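Local coordinates for protein citrate synthase (Metallosphaera sedula, PDB 6ABX) that probably catalyses the condensation of oxaloacetate with acetyl-CoA and water to give citrate and CoA, feeding the tricarboxylic acid cycle, at residues Glu278-Glu290 with Pro304-Ala316. Residues are numbered along the deposited sequence; the frame is centred on the assembly and turned at random.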
ATOM      1  N   GLU A 278       2.146 -29.262  25.925  1.00 31.27           N
ATOM      2  CA  GLU A 278       3.002 -28.210  25.357  1.00 30.98           C
ATOM      3  C   GLU A 278       2.395 -26.823  25.648  1.00 29.00           C
ATOM      4  O   GLU A 278       3.094 -25.920  26.106  1.00 27.24           O
ATOM      5  CB  GLU A 278       3.239 -28.461  23.864  1.00 33.80           C
ATOM      6  CG  GLU A 278       3.958 -27.329  23.151  1.00 34.07           C
ATOM      7  CD  GLU A 278       3.996 -27.460  21.640  1.00 34.34           C
ATOM      8  OE1 GLU A 278       3.236 -28.273  21.107  1.00 37.25           O
ATOM      9  OE2 GLU A 278       4.786 -26.768  21.011  1.00 33.25           O
ATOM     10  N   ILE A 279       1.089 -26.651  25.440  1.00 25.01           N
ATOM     11  CA  ILE A 279       0.489 -25.360  25.554  1.00 25.96           C
ATOM     12  C   ILE A 279       0.449 -24.957  27.034  1.00 24.77           C
ATOM     13  O   ILE A 279       0.652 -23.807  27.390  1.00 21.29           O
ATOM     14  CB  ILE A 279      -0.896 -25.331  24.872  1.00 25.85           C
ATOM     15  CG1 ILE A 279      -0.803 -25.635  23.374  1.00 27.78           C
ATOM     16  CG2 ILE A 279      -1.605 -24.034  25.170  1.00 24.87           C
ATOM     17  CD1 ILE A 279       0.148 -24.750  22.580  1.00 27.59           C
ATOM     18  N   LYS A 280       0.154 -25.918  27.925  1.00 26.71           N
ATOM     19  CA  LYS A 280       0.116 -25.597  29.338  1.00 28.91           C
ATOM     20  C   LYS A 280       1.491 -25.050  29.804  1.00 23.10           C
ATOM     21  O   LYS A 280       1.568 -24.067  30.522  1.00 21.76           O
ATOM     22  CB  LYS A 280      -0.248 -26.843  30.149  1.00 36.21           C
ATOM     23  CG  LYS A 280      -0.508 -26.573  31.626  1.00 44.68           C
ATOM     24  CD  LYS A 280      -1.570 -27.473  32.232  1.00 50.84           C
ATOM     25  CE  LYS A 280      -2.406 -26.758  33.274  1.00 59.91           C
ATOM     26  NZ  LYS A 280      -1.585 -26.389  34.451  1.00 65.32           N
ATOM     27  N   ARG A 281       2.546 -25.726  29.379  1.00 24.18           N
ATOM     28  CA  ARG A 281       3.926 -25.395  29.674  1.00 25.70           C
ATOM     29  C   ARG A 281       4.212 -23.983  29.149  1.00 21.80           C
ATOM     30  O   ARG A 281       4.754 -23.114  29.863  1.00 21.75           O
ATOM     31  CB  ARG A 281       4.818 -26.442  29.014  1.00 27.06           C
ATOM     32  CG  ARG A 281       6.311 -26.247  29.213  1.00 32.05           C
ATOM     33  CD  ARG A 281       7.093 -27.515  28.899  1.00 33.92           C
ATOM     34  NE  ARG A 281       6.865 -28.031  27.551  1.00 38.63           N
ATOM     35  CZ  ARG A 281       7.368 -27.517  26.413  1.00 40.99           C
ATOM     36  NH1 ARG A 281       7.331 -28.244  25.316  1.00 42.74           N
ATOM     37  NH2 ARG A 281       7.881 -26.293  26.343  1.00 41.46           N
ATOM     38  N   LEU A 282       3.814 -23.740  27.902  1.00 19.11           N
ATOM     39  CA  LEU A 282       4.100 -22.464  27.264  1.00 18.04           C
ATOM     40  C   LEU A 282       3.366 -21.329  27.953  1.00 17.45           C
ATOM     41  O   LEU A 282       3.927 -20.209  28.072  1.00 18.35           O
ATOM     42  CB  LEU A 282       3.800 -22.501  25.759  1.00 17.45           C
ATOM     43  CG  LEU A 282       4.733 -23.333  24.888  1.00 19.78           C
ATOM     44  CD1 LEU A 282       4.239 -23.335  23.450  1.00 20.38           C
ATOM     45  CD2 LEU A 282       6.156 -22.810  24.902  1.00 21.09           C
ATOM     46  N   PHE A 283       2.148 -21.566  28.445  1.00 17.81           N
ATOM     47  CA  PHE A 283       1.459 -20.565  29.216  1.00 20.28           C
ATOM     48  C   PHE A 283       2.113 -20.317  30.585  1.00 18.21           C
ATOM     49  O   PHE A 283       2.112 -19.182  31.030  1.00 19.28           O
ATOM     50  CB  PHE A 283      -0.021 -20.910  29.401  1.00 22.62           C
ATOM     51  CG  PHE A 283      -0.857 -20.377  28.273  1.00 24.44           C
ATOM     52  CD1 PHE A 283      -1.284 -19.059  28.304  1.00 27.36           C
ATOM     53  CD2 PHE A 283      -1.181 -21.172  27.183  1.00 29.45           C
ATOM     54  CE1 PHE A 283      -2.028 -18.559  27.250  1.00 27.55           C
ATOM     55  CE2 PHE A 283      -1.914 -20.662  26.123  1.00 26.74           C
ATOM     56  CZ  PHE A 283      -2.339 -19.355  26.172  1.00 27.65           C
ATOM     57  N   GLU A 284       2.556 -21.374  31.259  1.00 21.27           N
ATOM     58  CA  GLU A 284       3.286 -21.232  32.541  1.00 22.40           C
ATOM     59  C   GLU A 284       4.506 -20.333  32.309  1.00 20.28           C
ATOM     60  O   GLU A 284       4.733 -19.375  33.091  1.00 19.29           O
ATOM     61  CB  GLU A 284       3.684 -22.607  33.077  1.00 29.11           C
ATOM     62  CG  GLU A 284       2.482 -23.421  33.525  1.00 35.99           C
ATOM     63  CD  GLU A 284       2.730 -24.869  33.928  1.00 44.68           C
ATOM     64  OE1 GLU A 284       3.879 -25.352  33.792  1.00 47.22           O
ATOM     65  OE2 GLU A 284       1.756 -25.520  34.368  1.00 49.24           O
ATOM     66  N   ILE A 285       5.250 -20.641  31.246  1.00 19.07           N
ATOM     67  CA  ILE A 285       6.430 -19.834  30.847  1.00 18.54           C
ATOM     68  C   ILE A 285       6.029 -18.379  30.651  1.00 17.38           C
ATOM     69  O   ILE A 285       6.646 -17.453  31.205  1.00 16.06           O
ATOM     70  CB  ILE A 285       7.130 -20.433  29.627  1.00 18.03           C
ATOM     71  CG1 ILE A 285       7.776 -21.771  29.966  1.00 19.52           C
ATOM     72  CG2 ILE A 285       8.108 -19.436  29.024  1.00 17.95           C
ATOM     73  CD1 ILE A 285       8.249 -22.534  28.782  1.00 19.49           C
ATOM     74  N   ALA A 286       4.981 -18.119  29.847  1.00 17.01           N
ATOM     75  CA  ALA A 286       4.589 -16.769  29.536  1.00 15.88           C
ATOM     76  C   ALA A 286       4.212 -15.977  30.806  1.00 16.27           C
ATOM     77  O   ALA A 286       4.563 -14.801  30.991  1.00 16.62           O
ATOM     78  CB  ALA A 286       3.437 -16.824  28.534  1.00 16.94           C
ATOM     79  N   ASN A 287       3.483 -16.625  31.706  1.00 17.77           N
ATOM     80  CA  ASN A 287       3.027 -16.005  32.923  1.00 21.18           C
ATOM     81  C   ASN A 287       4.220 -15.602  33.801  1.00 18.56           C
ATOM     82  O   ASN A 287       4.239 -14.476  34.343  1.00 18.93           O
ATOM     83  CB  ASN A 287       2.011 -16.898  33.636  1.00 23.92           C
ATOM     84  CG  ASN A 287       0.662 -16.832  32.930  1.00 32.75           C
ATOM     85  OD1 ASN A 287       0.383 -15.913  32.129  1.00 36.73           O
ATOM     86  ND2 ASN A 287      -0.191 -17.794  33.227  1.00 38.54           N
ATOM     87  N   ARG A 288       5.203 -16.499  33.906  1.00 19.32           N
ATOM     88  CA  ARG A 288       6.428 -16.187  34.657  1.00 21.41           C
ATOM     89  C   ARG A 288       7.215 -15.049  34.018  1.00 18.40           C
ATOM     90  O   ARG A 288       7.684 -14.154  34.736  1.00 18.20           O
ATOM     91  CB  ARG A 288       7.306 -17.419  34.852  1.00 23.29           C
ATOM     92  CG  ARG A 288       6.742 -18.418  35.838  1.00 31.45           C
ATOM     93  CD  ARG A 288       7.268 -19.809  35.557  1.00 36.42           C
ATOM     94  NE  ARG A 288       7.499 -20.640  36.732  1.00 43.01           N
ATOM     95  CZ  ARG A 288       8.714 -20.845  37.255  1.00 46.33           C
ATOM     96  NH1 ARG A 288       9.687 -19.955  37.075  1.00 47.27           N
ATOM     97  NH2 ARG A 288       8.951 -21.951  37.927  1.00 43.85           N
ATOM     98  N   VAL A 289       7.359 -15.040  32.678  1.00 15.39           N
ATOM     99  CA  VAL A 289       8.021 -13.960  32.021  1.00 15.38           C
ATOM    100  C   VAL A 289       7.291 -12.644  32.289  1.00 16.94           C
ATOM    101  O   VAL A 289       7.909 -11.590  32.563  1.00 14.87           O
ATOM    102  CB  VAL A 289       8.136 -14.185  30.500  1.00 15.42           C
ATOM    103  CG1 VAL A 289       8.624 -12.940  29.795  1.00 16.70           C
ATOM    104  CG2 VAL A 289       9.019 -15.371  30.174  1.00 16.02           C
ATOM    105  N   GLU A 290       5.948 -12.706  32.227  1.00 16.76           N
ATOM    106  CA  GLU A 290       5.154 -11.506  32.458  1.00 18.43           C
ATOM    107  C   GLU A 290       5.427 -10.936  33.861  1.00 18.04           C
ATOM    108  O   GLU A 290       5.669  -9.736  33.998  1.00 18.65           O
ATOM    109  CB  GLU A 290       3.661 -11.830  32.263  1.00 19.58           C
ATOM    110  CG  GLU A 290       2.797 -10.594  32.170  1.00 22.63           C
ATOM    111  CD  GLU A 290       1.415 -10.774  32.769  1.00 28.03           C
ATOM    112  OE1 GLU A 290       0.529  -9.895  32.577  1.00 32.47           O
ATOM    113  OE2 GLU A 290       1.239 -11.762  33.491  1.00 32.61           O
ATOM    114  N   PRO A 304       3.230  -5.543  29.165  1.00 18.71           N
ATOM    115  CA  PRO A 304       2.898  -6.490  28.110  1.00 17.68           C
ATOM    116  C   PRO A 304       1.958  -5.821  27.109  1.00 18.49           C
ATOM    117  O   PRO A 304       1.004  -5.144  27.505  1.00 18.49           O
ATOM    118  CB  PRO A 304       2.249  -7.670  28.796  1.00 19.40           C
ATOM    119  CG  PRO A 304       2.633  -7.499  30.248  1.00 19.79           C
ATOM    120  CD  PRO A 304       2.794  -6.031  30.466  1.00 18.71           C
ATOM    121  N   ASN A 305       2.267  -6.057  25.839  1.00 17.87           N
ATOM    122  CA  ASN A 305       1.496  -5.640  24.667  1.00 18.34           C
ATOM    123  C   ASN A 305       0.580  -6.806  24.255  1.00 15.33           C
ATOM    124  O   ASN A 305       0.743  -7.935  24.680  1.00 15.84           O
ATOM    125  CB  ASN A 305       2.460  -5.323  23.519  1.00 22.24           C
ATOM    126  CG  ASN A 305       1.791  -4.592  22.375  1.00 32.97           C
ATOM    127  OD1 ASN A 305       1.137  -3.568  22.597  1.00 46.58           O
ATOM    128  ND2 ASN A 305       1.912  -5.120  21.165  1.00 38.69           N
ATOM    129  N   VAL A 306      -0.352  -6.529  23.347  1.00 14.83           N
ATOM    130  CA  VAL A 306      -1.243  -7.593  22.839  1.00 16.32           C
ATOM    131  C   VAL A 306      -0.437  -8.791  22.304  1.00 14.47           C
ATOM    132  O   VAL A 306      -0.854  -9.941  22.478  1.00 16.22           O
ATOM    133  CB  VAL A 306      -2.176  -6.981  21.770  1.00 17.48           C
ATOM    134  CG1 VAL A 306      -1.422  -6.346  20.607  1.00 19.29           C
ATOM    135  CG2 VAL A 306      -3.227  -7.967  21.317  1.00 18.44           C
ATOM    136  N   ASP A 307       0.690  -8.532  21.634  1.00 15.61           N
ATOM    137  CA  ASP A 307       1.431  -9.629  21.052  1.00 17.79           C
ATOM    138  C   ASP A 307       2.275 -10.415  22.065  1.00 19.21           C
ATOM    139  O   ASP A 307       2.940 -11.360  21.641  1.00 21.24           O
ATOM    140  CB  ASP A 307       2.346  -9.241  19.894  1.00 19.57           C
ATOM    141  CG  ASP A 307       3.284  -8.075  20.128  1.00 25.92           C
ATOM    142  OD1 ASP A 307       3.478  -7.700  21.284  1.00 27.62           O
ATOM    143  OD2 ASP A 307       3.793  -7.527  19.095  1.00 35.21           O
ATOM    144  N   PHE A 308       2.192 -10.128  23.376  1.00 16.32           N
ATOM    145  CA  PHE A 308       2.763 -11.036  24.332  1.00 15.19           C
ATOM    146  C   PHE A 308       2.027 -12.376  24.327  1.00 15.03           C
ATOM    147  O   PHE A 308       2.654 -13.450  24.441  1.00 14.71           O
ATOM    148  CB  PHE A 308       2.736 -10.388  25.710  1.00 15.44           C
ATOM    149  CG  PHE A 308       3.515 -11.155  26.743  1.00 15.00           C
ATOM    150  CD1 PHE A 308       4.894 -11.055  26.775  1.00 15.10           C
ATOM    151  CD2 PHE A 308       2.883 -12.017  27.618  1.00 14.49           C
ATOM    152  CE1 PHE A 308       5.622 -11.724  27.752  1.00 13.99           C
ATOM    153  CE2 PHE A 308       3.616 -12.723  28.568  1.00 15.52           C
ATOM    154  CZ  PHE A 308       4.994 -12.600  28.596  1.00 15.28           C
ATOM    155  N   TYR A 309       0.685 -12.318  24.263  1.00 13.65           N
ATOM    156  CA  TYR A 309      -0.174 -13.514  24.391  1.00 14.70           C
ATOM    157  C   TYR A 309      -0.770 -13.933  23.030  1.00 13.84           C
ATOM    158  O   TYR A 309      -1.142 -15.079  22.902  1.00 14.71           O
ATOM    159  CB  TYR A 309      -1.320 -13.253  25.379  1.00 16.71           C
ATOM    160  CG  TYR A 309      -0.872 -13.339  26.820  1.00 17.29           C
ATOM    161  CD1 TYR A 309      -0.404 -14.536  27.335  1.00 19.60           C
ATOM    162  CD2 TYR A 309      -0.867 -12.232  27.638  1.00 19.73           C
ATOM    163  CE1 TYR A 309       0.034 -14.640  28.652  1.00 22.31           C
ATOM    164  CE2 TYR A 309      -0.354 -12.307  28.936  1.00 19.56           C
ATOM    165  CZ  TYR A 309       0.079 -13.514  29.441  1.00 21.46           C
ATOM    166  OH  TYR A 309       0.572 -13.566  30.729  1.00 27.77           O
ATOM    167  N   SER A 310      -0.899 -13.026  22.049  1.00 13.12           N
ATOM    168  CA  SER A 310      -1.710 -13.343  20.837  1.00 13.84           C
ATOM    169  C   SER A 310      -1.105 -14.525  20.089  1.00 14.66           C
ATOM    170  O   SER A 310      -1.833 -15.470  19.717  1.00 13.83           O
ATOM    171  CB  SER A 310      -1.883 -12.173  19.956  1.00 13.47           C
ATOM    172  OG  SER A 310      -0.631 -11.720  19.456  1.00 14.73           O
ATOM    173  N   GLY A 311       0.214 -14.493  19.841  1.00 14.67           N
ATOM    174  CA  GLY A 311       0.812 -15.591  19.089  1.00 15.58           C
ATOM    175  C   GLY A 311       0.610 -16.950  19.754  1.00 13.93           C
ATOM    176  O   GLY A 311       0.278 -17.940  19.103  1.00 14.62           O
ATOM    177  N   LEU A 312       0.761 -17.018  21.075  1.00 14.15           N
ATOM    178  CA  LEU A 312       0.566 -18.243  21.826  1.00 16.07           C
ATOM    179  C   LEU A 312      -0.875 -18.754  21.739  1.00 15.83           C
ATOM    180  O   LEU A 312      -1.126 -19.946  21.544  1.00 17.51           O
ATOM    181  CB  LEU A 312       1.018 -17.993  23.272  1.00 18.18           C
ATOM    182  CG  LEU A 312       0.751 -19.130  24.247  1.00 20.15           C
ATOM    183  CD1 LEU A 312       1.352 -20.413  23.722  1.00 18.41           C
ATOM    184  CD2 LEU A 312       1.317 -18.770  25.607  1.00 21.10           C
ATOM    185  N   VAL A 313      -1.847 -17.839  21.816  1.00 16.23           N
ATOM    186  CA  VAL A 313      -3.280 -18.196  21.666  1.00 15.07           C
ATOM    187  C   VAL A 313      -3.561 -18.764  20.270  1.00 15.62           C
ATOM    188  O   VAL A 313      -4.170 -19.808  20.175  1.00 16.50           O
ATOM    189  CB  VAL A 313      -4.183 -16.993  21.989  1.00 16.58           C
ATOM    190  CG1 VAL A 313      -5.620 -17.206  21.542  1.00 16.05           C
ATOM    191  CG2 VAL A 313      -4.117 -16.651  23.469  1.00 16.49           C
ATOM    192  N   PHE A 314      -3.069 -18.116  19.220  1.00 15.70           N
ATOM    193  CA  PHE A 314      -3.305 -18.607  17.845  1.00 15.40           C
ATOM    194  C   PHE A 314      -2.580 -19.941  17.621  1.00 15.54           C
ATOM    195  O   PHE A 314      -3.102 -20.846  16.983  1.00 15.72           O
ATOM    196  CB  PHE A 314      -2.897 -17.540  16.839  1.00 17.15           C
ATOM    197  CG  PHE A 314      -3.879 -16.399  16.801  1.00 20.84           C
ATOM    198  CD1 PHE A 314      -5.212 -16.621  16.535  1.00 25.04           C
ATOM    199  CD2 PHE A 314      -3.458 -15.098  16.985  1.00 30.92           C
ATOM    200  CE1 PHE A 314      -6.121 -15.571  16.508  1.00 26.54           C
ATOM    201  CE2 PHE A 314      -4.379 -14.051  16.953  1.00 29.78           C
ATOM    202  CZ  PHE A 314      -5.710 -14.302  16.771  1.00 27.68           C
ATOM    203  N   TYR A 315      -1.371 -20.090  18.183  1.00 15.39           N
ATOM    204  CA  TYR A 315      -0.652 -21.353  18.127  1.00 16.67           C
ATOM    205  C   TYR A 315      -1.453 -22.464  18.820  1.00 17.06           C
ATOM    206  O   TYR A 315      -1.516 -23.601  18.300  1.00 18.65           O
ATOM    207  CB  TYR A 315       0.751 -21.183  18.725  1.00 17.10           C
ATOM    208  CG  TYR A 315       1.572 -22.447  18.773  1.00 17.00           C
ATOM    209  CD1 TYR A 315       2.044 -23.015  17.602  1.00 18.68           C
ATOM    210  CD2 TYR A 315       1.924 -23.047  19.962  1.00 18.34           C
ATOM    211  CE1 TYR A 315       2.801 -24.174  17.610  1.00 19.45           C
ATOM    212  CE2 TYR A 315       2.676 -24.223  19.994  1.00 18.84           C
ATOM    213  CZ  TYR A 315       3.115 -24.782  18.813  1.00 20.33           C
ATOM    214  OH  TYR A 315       3.891 -25.910  18.782  1.00 22.73           O
ATOM    215  N   ALA A 316      -2.044 -22.157  19.969  1.00 18.00           N
ATOM    216  CA  ALA A 316      -2.817 -23.090  20.778  1.00 20.55           C
ATOM    217  C   ALA A 316      -4.018 -23.606  19.973  1.00 24.20           C
ATOM    218  O   ALA A 316      -4.460 -24.724  20.145  1.00 26.47           O
ATOM    219  CB  ALA A 316      -3.249 -22.451  22.071  1.00 23.19           C
TER
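Leu312 sets its CD2 methyl over the centre of the Phe283 ring, 3.5 Å from the centroid and almost on the ring normal, a CH-pi contact in the middle of an antiparallel helix pair (axes at 173°) in the mainly helical citrate synthase fold. A chi1 of 174° swings Leu312 CG away from its own N and brings both methyls to the other helix, where CD1 packs on Leu282 CB. Val313 CG2 meets the same Phe283 ring at its edge. Toward the end of helix 310-316, Ile279 CD1 lies 3.6 Å from Tyr315 CD2, while its CG2 rests on the Ala316 methyl.

Two tyrosine hydroxyls bond across the interface. Near Glu278, Tyr315 OH donates to Glu278 OE2 at 2.6 Å, on the syn side but tilted 34° out of the carboxylate plane. Further along, Tyr309 OH donates to Asn287 OD1, nearly in line with the amide C=O. Glu290 CG packs on Pro304 CG, the side chains crossing at about a right angle, and Glu290 OE2 forms a salt bridge with Lys267. Phe308 also meets Phe251, which binds acetyl-CoA, and follows Asp307, a predicted active-site residue. The Phe308 edge, at CE2 and CZ, lies in plane with Ala286 O, CZ 3.3 Å away.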